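Local coordinates for cellulosomal scaffoldin (Acetivibrio cellulolyticus, PDB 4WI0), which docks onto a type II cohesin in cellulosome assembly through this C-terminal X module-dockerin piece, and as a whole protein probably also hydrolyses beta-1,4-glucans such as cellulose, at residues 26-31 and 55-60; 89-94 and 129-134. The protein carries 1 engineered substitution. One frame throughout, in Å; residues are numbered along the deposited sequence.

Interaction 1. Residues 26-31 and 55-60; sequences FTVEIV and YTVKIT
Strands 27-31 and 55-60 run antiparallel, their axes 4.8 Å apart at 157°, with T27/T60 and E29/K58 as hydrogen-bonded pairs, each followed in turn by a non-hydrogen-bonded pair, V28/I59 and I30/V57. The E29/K58 ring is closed by E29 N to K58 O, 2.9 Å, and by its reciprocal bond, whereas the last link, V31 N to T56 O, is more bent (140° at the hydrogen). Beyond it a water bridges V31 O and T56 N. On the face carrying V28, I30, V57 and I59, the CG1 methyls of V28 and V57 meet at 3.5 Å; the V28 CG1 lies anti to its backbone N (chi1 -178°), and the V57 CG1 does likewise. I30 lays CG2 over one face of the Y55 ring, 3.7 Å from the ring centroid and shifted toward the rim near CG and CD1, a CH-pi contact. The Y55 hydroxyl is held by A51 O. These are the two central strands of a four-stranded antiparallel sheet in the X module, whose apolar face packs on strands 2-10, 44-50 and 78-89. The side chains of E29 and K58 run alongside each other off the other face, with E29 OE1 4.4 Å from K58 NZ, too far for a salt bridge. V31 CG2 rests 3.9 Å from K58 CB, and a water links T27 O with T60 OG1.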
loop_
_atom_site.group_PDB
_atom_site.type_symbol
_atom_site.label_atom_id
_atom_site.label_comp_id
_atom_site.label_asym_id
_atom_site.label_seq_id
_atom_site.Cartn_x
_atom_site.Cartn_y
_atom_site.Cartn_z
ATOM N N PHE B 26 0.613 2.953 -21.538
ATOM C CA PHE B 26 1.138 1.613 -21.809
ATOM C C PHE B 26 1.478 1.508 -23.299
ATOM O O PHE B 26 0.652 1.844 -24.154
ATOM C CB PHE B 26 0.126 0.529 -21.435
ATOM C CG PHE B 26 -0.130 0.407 -19.954
ATOM C CD1 PHE B 26 0.694 -0.370 -19.153
ATOM C CD2 PHE B 26 -1.209 1.056 -19.369
ATOM C CE1 PHE B 26 0.459 -0.482 -17.791
ATOM C CE2 PHE B 26 -1.450 0.951 -18.005
ATOM C CZ PHE B 26 -0.617 0.181 -17.217
ATOM N N THR B 27 2.698 1.060 -23.604
ATOM C CA THR B 27 3.141 0.888 -24.983
ATOM C C THR B 27 2.964 -0.569 -25.393
ATOM O O THR B 27 3.473 -1.475 -24.735
ATOM C CB THR B 27 4.616 1.291 -25.151
ATOM O OG1 THR B 27 4.794 2.634 -24.693
ATOM C CG2 THR B 27 5.048 1.192 -26.596
ATOM N N VAL B 28 2.234 -0.779 -26.485
ATOM C CA VAL B 28 1.927 -2.106 -26.982
ATOM C C VAL B 28 2.620 -2.266 -28.323
ATOM O O VAL B 28 2.354 -1.513 -29.251
ATOM C CB VAL B 28 0.407 -2.301 -27.162
ATOM C CG1 VAL B 28 0.095 -3.713 -27.629
ATOM C CG2 VAL B 28 -0.317 -2.004 -25.862
ATOM N N GLU B 29 3.522 -3.243 -28.400
ATOM C CA GLU B 29 4.346 -3.481 -29.579
ATOM C C GLU B 29 3.973 -4.831 -30.168
ATOM O O GLU B 29 3.786 -5.791 -29.425
ATOM C CB GLU B 29 5.841 -3.504 -29.202
ATOM C CG GLU B 29 6.702 -4.256 -30.219
ATOM C CD GLU B 29 8.197 -4.205 -29.961
ATOM O OE1 GLU B 29 8.636 -4.084 -28.790
ATOM O OE2 GLU B 29 8.933 -4.324 -30.961
ATOM N N ILE B 30 3.894 -4.904 -31.494
ATOM C CA ILE B 30 3.770 -6.170 -32.193
ATOM C C ILE B 30 5.179 -6.609 -32.608
ATOM O O ILE B 30 5.705 -6.166 -33.629
ATOM C CB ILE B 30 2.835 -6.064 -33.410
ATOM C CG1 ILE B 30 1.438 -5.630 -32.946
ATOM C CG2 ILE B 30 2.766 -7.399 -34.157
ATOM C CD1 ILE B 30 0.484 -5.338 -34.068
ATOM N N VAL B 31 5.780 -7.468 -31.785
ATOM C CA VAL B 31 7.172 -7.886 -31.962
ATOM C C VAL B 31 7.317 -8.490 -33.353
ATOM O O VAL B 31 6.458 -9.260 -33.783
ATOM C CB VAL B 31 7.600 -8.922 -30.904
ATOM C CG1 VAL B 31 9.026 -9.403 -31.158
ATOM C CG2 VAL B 31 7.490 -8.340 -29.500
ATOM N N TYR B 55 2.082 -13.485 -33.975
ATOM C CA TYR B 55 3.010 -12.595 -33.292
ATOM C C TYR B 55 3.008 -12.769 -31.786
ATOM O O TYR B 55 2.043 -13.250 -31.190
ATOM C CB TYR B 55 2.641 -11.122 -33.561
ATOM C CG TYR B 55 2.573 -10.727 -35.013
ATOM C CD1 TYR B 55 3.725 -10.404 -35.726
ATOM C CD2 TYR B 55 1.350 -10.658 -35.675
ATOM C CE1 TYR B 55 3.663 -10.035 -37.064
ATOM C CE2 TYR B 55 1.277 -10.292 -37.015
ATOM C CZ TYR B 55 2.431 -9.979 -37.702
ATOM O OH TYR B 55 2.357 -9.617 -39.025
ATOM N N THR B 56 4.106 -12.336 -31.181
ATOM C CA THR B 56 4.148 -12.046 -29.765
ATOM C C THR B 56 3.831 -10.564 -29.609
ATOM O O THR B 56 4.383 -9.742 -30.329
ATOM C CB THR B 56 5.536 -12.353 -29.186
ATOM O OG1 THR B 56 5.823 -13.739 -29.391
ATOM C CG2 THR B 56 5.585 -12.045 -27.699
ATOM N N VAL B 57 2.925 -10.228 -28.694
ATOM C CA VAL B 57 2.627 -8.830 -28.375
ATOM C C VAL B 57 3.267 -8.485 -27.031
ATOM O O VAL B 57 3.086 -9.221 -26.063
ATOM C CB VAL B 57 1.107 -8.579 -28.346
ATOM C CG1 VAL B 57 0.799 -7.144 -27.952
ATOM C CG2 VAL B 57 0.513 -8.869 -29.724
ATOM N N LYS B 58 4.027 -7.386 -26.986
ATOM C CA LYS B 58 4.760 -6.996 -25.782
ATOM C C LYS B 58 4.226 -5.679 -25.230
ATOM O O LYS B 58 4.034 -4.717 -25.978
ATOM C CB LYS B 58 6.259 -6.874 -26.054
ATOM C CG LYS B 58 7.071 -6.547 -24.801
ATOM C CD LYS B 58 8.519 -7.009 -24.892
ATOM C CE LYS B 58 9.327 -6.143 -25.835
ATOM N NZ LYS B 58 10.767 -6.518 -25.838
ATOM N N ILE B 59 3.991 -5.649 -23.923
ATOM C CA ILE B 59 3.417 -4.478 -23.264
ATOM C C ILE B 59 4.375 -3.983 -22.195
ATOM O O ILE B 59 4.804 -4.749 -21.333
ATOM C CB ILE B 59 2.038 -4.775 -22.649
ATOM C CG1 ILE B 59 1.101 -5.404 -23.687
ATOM C CG2 ILE B 59 1.409 -3.488 -22.105
ATOM C CD1 ILE B 59 1.022 -6.909 -23.622
ATOM N N THR B 60 4.704 -2.695 -22.256
ATOM C CA THR B 60 5.675 -2.100 -21.349
ATOM C C THR B 60 5.167 -0.767 -20.793
ATOM O O THR B 60 4.376 -0.069 -21.428
ATOM C CB THR B 60 7.040 -1.877 -22.049
ATOM O OG1 THR B 60 6.901 -0.939 -23.117
ATOM C CG2 THR B 60 7.586 -3.183 -22.633
HETATM O O HOH W 1 6.098 -2.263 -25.592
HETATM O O HOH W 2 5.116 3.088 -21.973
HETATM O O HOH W 3 6.435 -11.799 -32.923
#

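Interaction 2. Residues 89-94 and 129-134; sequences MWAGDM and LDLNRD. With CA (calcium ion), chain D; CA (calcium ion), chain C.
Within the pair of EF-hand-like calcium-binding loops of the dockerin, L131 packs on residues 91-94, an apolar contact that joins segments from the two calcium sites, each contributing the earliest ligand in sequence of one site, D93 or D130. L131 forks into the contact: its CD1 lies 4.1 Å from G92 CA and close to A91 CB, while its CD2 sits 3.9 Å from M94 SD. M94 bends at chi2 and again at chi3 (-69°), which places CE 3.8 Å from L129 CD2 with L131 CD2 close by; the M94 and L129 side chains cross at about a right angle. No hydrogen bond joins the two segments, and all five touching residues are buried. G92 has a positive phi (111°), at which a side chain would jam against the carbonyl O of A91.

The seam lies between the two calcium sites of the dockerin's paired loops. In the second loop L131 falls in sequence between two ligands of one calcium ion, D130 and N132, whose OD1 atoms bind it, that of N132 at 2.3 Å. D134 OD1 and a water also bind that ion, and A136 and D141 complete it. A type I turn from D130 to R133 carries the first two ligands. Its D130 O is gripped from opposite faces by R133 N and by R133 NH1, the latter at 2.7 Å and 47° out of the carbonyl plane. D130 OD2 is held by Y125 OH and G135 N. At the first site D93 OD1 binds the other calcium ion at 2.3 Å, alongside D101, A103 and D108. A water on this ion also donates to M94 O, 2.8 Å away, tying the backbone of a packing residue to the metal shell.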
loop_
_atom_site.group_PDB
_atom_site.type_symbol
_atom_site.label_atom_id
_atom_site.label_comp_id
_atom_site.label_asym_id
_atom_site.label_seq_id
_atom_site.Cartn_x
_atom_site.Cartn_y
_atom_site.Cartn_z
ATOM N N MET B 89 -1.828 -5.268 -16.214
ATOM C CA MET B 89 -0.386 -5.049 -16.045
ATOM C C MET B 89 -0.054 -4.838 -14.560
ATOM O O MET B 89 -0.774 -4.113 -13.849
ATOM C CB MET B 89 0.072 -3.838 -16.856
ATOM C CG MET B 89 0.044 -4.053 -18.365
ATOM S SD MET B 89 1.290 -5.244 -18.910
ATOM C CE MET B 89 2.755 -4.255 -18.654
ATOM N N TRP B 90 1.030 -5.467 -14.095
ATOM C CA TRP B 90 1.382 -5.433 -12.659
ATOM C C TRP B 90 2.403 -4.344 -12.335
ATOM O O TRP B 90 3.561 -4.398 -12.786
ATOM C CB TRP B 90 1.921 -6.788 -12.188
ATOM C CG TRP B 90 1.019 -7.958 -12.493
ATOM C CD1 TRP B 90 -0.309 -7.916 -12.811
ATOM C CD2 TRP B 90 1.385 -9.341 -12.478
ATOM N NE1 TRP B 90 -0.786 -9.187 -13.003
ATOM C CE2 TRP B 90 0.233 -10.081 -12.805
ATOM C CE3 TRP B 90 2.579 -10.026 -12.222
ATOM C CZ2 TRP B 90 0.235 -11.473 -12.884
ATOM C CZ3 TRP B 90 2.583 -11.410 -12.300
ATOM C CH2 TRP B 90 1.420 -12.118 -12.628
ATOM N N ALA B 91 1.973 -3.350 -11.563
ATOM C CA ALA B 91 2.857 -2.284 -11.111
ATOM C C ALA B 91 3.855 -2.806 -10.078
ATOM O O ALA B 91 3.569 -3.749 -9.347
ATOM C CB ALA B 91 2.048 -1.154 -10.495
ATOM N N GLY B 92 5.019 -2.177 -10.016
ATOM C CA GLY B 92 5.981 -2.457 -8.949
ATOM C C GLY B 92 7.270 -3.163 -9.329
ATOM O O GLY B 92 7.977 -3.603 -8.436
ATOM N N ASP B 93 7.567 -3.310 -10.622
ATOM C CA ASP B 93 8.955 -3.542 -11.053
ATOM C C ASP B 93 9.577 -2.173 -11.324
ATOM O O ASP B 93 9.453 -1.618 -12.423
ATOM C CB ASP B 93 9.059 -4.444 -12.286
ATOM C CG ASP B 93 10.506 -4.725 -12.671
ATOM O OD1 ASP B 93 11.372 -4.565 -11.793
ATOM O OD2 ASP B 93 10.790 -5.091 -13.842
ATOM N N MET B 94 10.254 -1.646 -10.308
ATOM C CA MET B 94 10.659 -0.248 -10.253
ATOM C C MET B 94 11.999 -0.003 -10.943
ATOM O O MET B 94 12.884 -0.857 -10.915
ATOM C CB MET B 94 10.779 0.194 -8.790
ATOM C CG MET B 94 9.557 -0.097 -7.933
ATOM S SD MET B 94 8.053 0.673 -8.556
ATOM C CE MET B 94 8.439 2.387 -8.244
ATOM N N LEU B 129 6.952 6.726 -7.462
ATOM C CA LEU B 129 6.770 5.802 -6.343
ATOM C C LEU B 129 5.303 5.735 -5.905
ATOM O O LEU B 129 4.880 4.783 -5.239
ATOM C CB LEU B 129 7.661 6.219 -5.169
ATOM C CG LEU B 129 9.156 6.416 -5.479
ATOM C CD1 LEU B 129 9.906 6.792 -4.214
ATOM C CD2 LEU B 129 9.782 5.190 -6.121
ATOM N N ASP B 130 4.540 6.761 -6.281
ATOM C CA ASP B 130 3.092 6.796 -6.079
ATOM C C ASP B 130 2.434 5.973 -7.190
ATOM O O ASP B 130 1.953 6.521 -8.179
ATOM C CB ASP B 130 2.606 8.261 -6.088
ATOM C CG ASP B 130 1.103 8.400 -5.890
ATOM O OD1 ASP B 130 0.419 7.371 -5.675
ATOM O OD2 ASP B 130 0.605 9.550 -5.935
ATOM N N LEU B 131 2.405 4.654 -6.994
ATOM C CA LEU B 131 1.956 3.708 -8.011
ATOM C C LEU B 131 0.505 3.921 -8.442
ATOM O O LEU B 131 0.222 3.897 -9.632
ATOM C CB LEU B 131 2.154 2.260 -7.543
ATOM C CG LEU B 131 3.599 1.813 -7.312
ATOM C CD1 LEU B 131 3.667 0.336 -6.951
ATOM C CD2 LEU B 131 4.451 2.086 -8.542
ATOM N N ASN B 132 -0.403 4.124 -7.493
ATOM C CA ASN B 132 -1.815 4.350 -7.838
ATOM C C ASN B 132 -2.180 5.811 -8.138
ATOM O O ASN B 132 -3.346 6.123 -8.356
ATOM C CB ASN B 132 -2.763 3.751 -6.781
ATOM C CG ASN B 132 -2.668 4.432 -5.416
ATOM O OD1 ASN B 132 -1.910 5.386 -5.212
ATOM N ND2 ASN B 132 -3.420 3.907 -4.460
ATOM N N ARG B 133 -1.168 6.677 -8.150
ATOM C CA ARG B 133 -1.302 8.114 -8.449
ATOM C C ARG B 133 -2.410 8.838 -7.673
ATOM O O ARG B 133 -3.069 9.733 -8.214
ATOM C CB ARG B 133 -1.450 8.338 -9.961
ATOM C CG ARG B 133 -0.217 7.948 -10.763
ATOM C CD ARG B 133 1.007 8.796 -10.426
ATOM N NE ARG B 133 2.063 8.634 -11.431
ATOM C CZ ARG B 133 2.889 7.589 -11.534
ATOM N NH1 ARG B 133 2.829 6.562 -10.682
ATOM N NH2 ARG B 133 3.799 7.577 -12.501
ATOM N N ASP B 134 -2.594 8.480 -6.401
ATOM C CA ASP B 134 -3.565 9.197 -5.555
ATOM C C ASP B 134 -2.954 10.404 -4.834
ATOM O O ASP B 134 -3.610 11.014 -3.992
ATOM C CB ASP B 134 -4.265 8.255 -4.558
ATOM C CG ASP B 134 -3.308 7.610 -3.536
ATOM O OD1 ASP B 134 -2.082 7.886 -3.527
ATOM O OD2 ASP B 134 -3.820 6.808 -2.720
HETATM CA CA CA D . -0.356 6.215 -3.723
HETATM CA CA CA C . 12.284 -5.183 -9.735
HETATM O O HOH W 4 13.806 -3.407 -10.452
HETATM O O HOH W 5 -1.588 5.600 -1.703
HETATM O O HOH W 6 13.977 -5.586 -8.103
#

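Interaction 1 is a partly buried strand pairing within the X module, held by a ladder of backbone hydrogen bonds, with one apolar face inward and a polar, water-bridged face outward. Interaction 2 is fully buried where its segments touch and is joined by apolar contacts alone, while D93, D130, N132 and D134 turn their OD1 atoms to two calcium ions. The centres of interactions 1 and 2 are about 19 Å apart, on opposite sides of the chain's centre, yet M89 joins them. At the end of strand 78-89, its CB lies 3.5 Å from F26 CE1 and its CE 3.4 Å from I59 O, so segment 89-94 starts against the F26/I59 end of the strand pair.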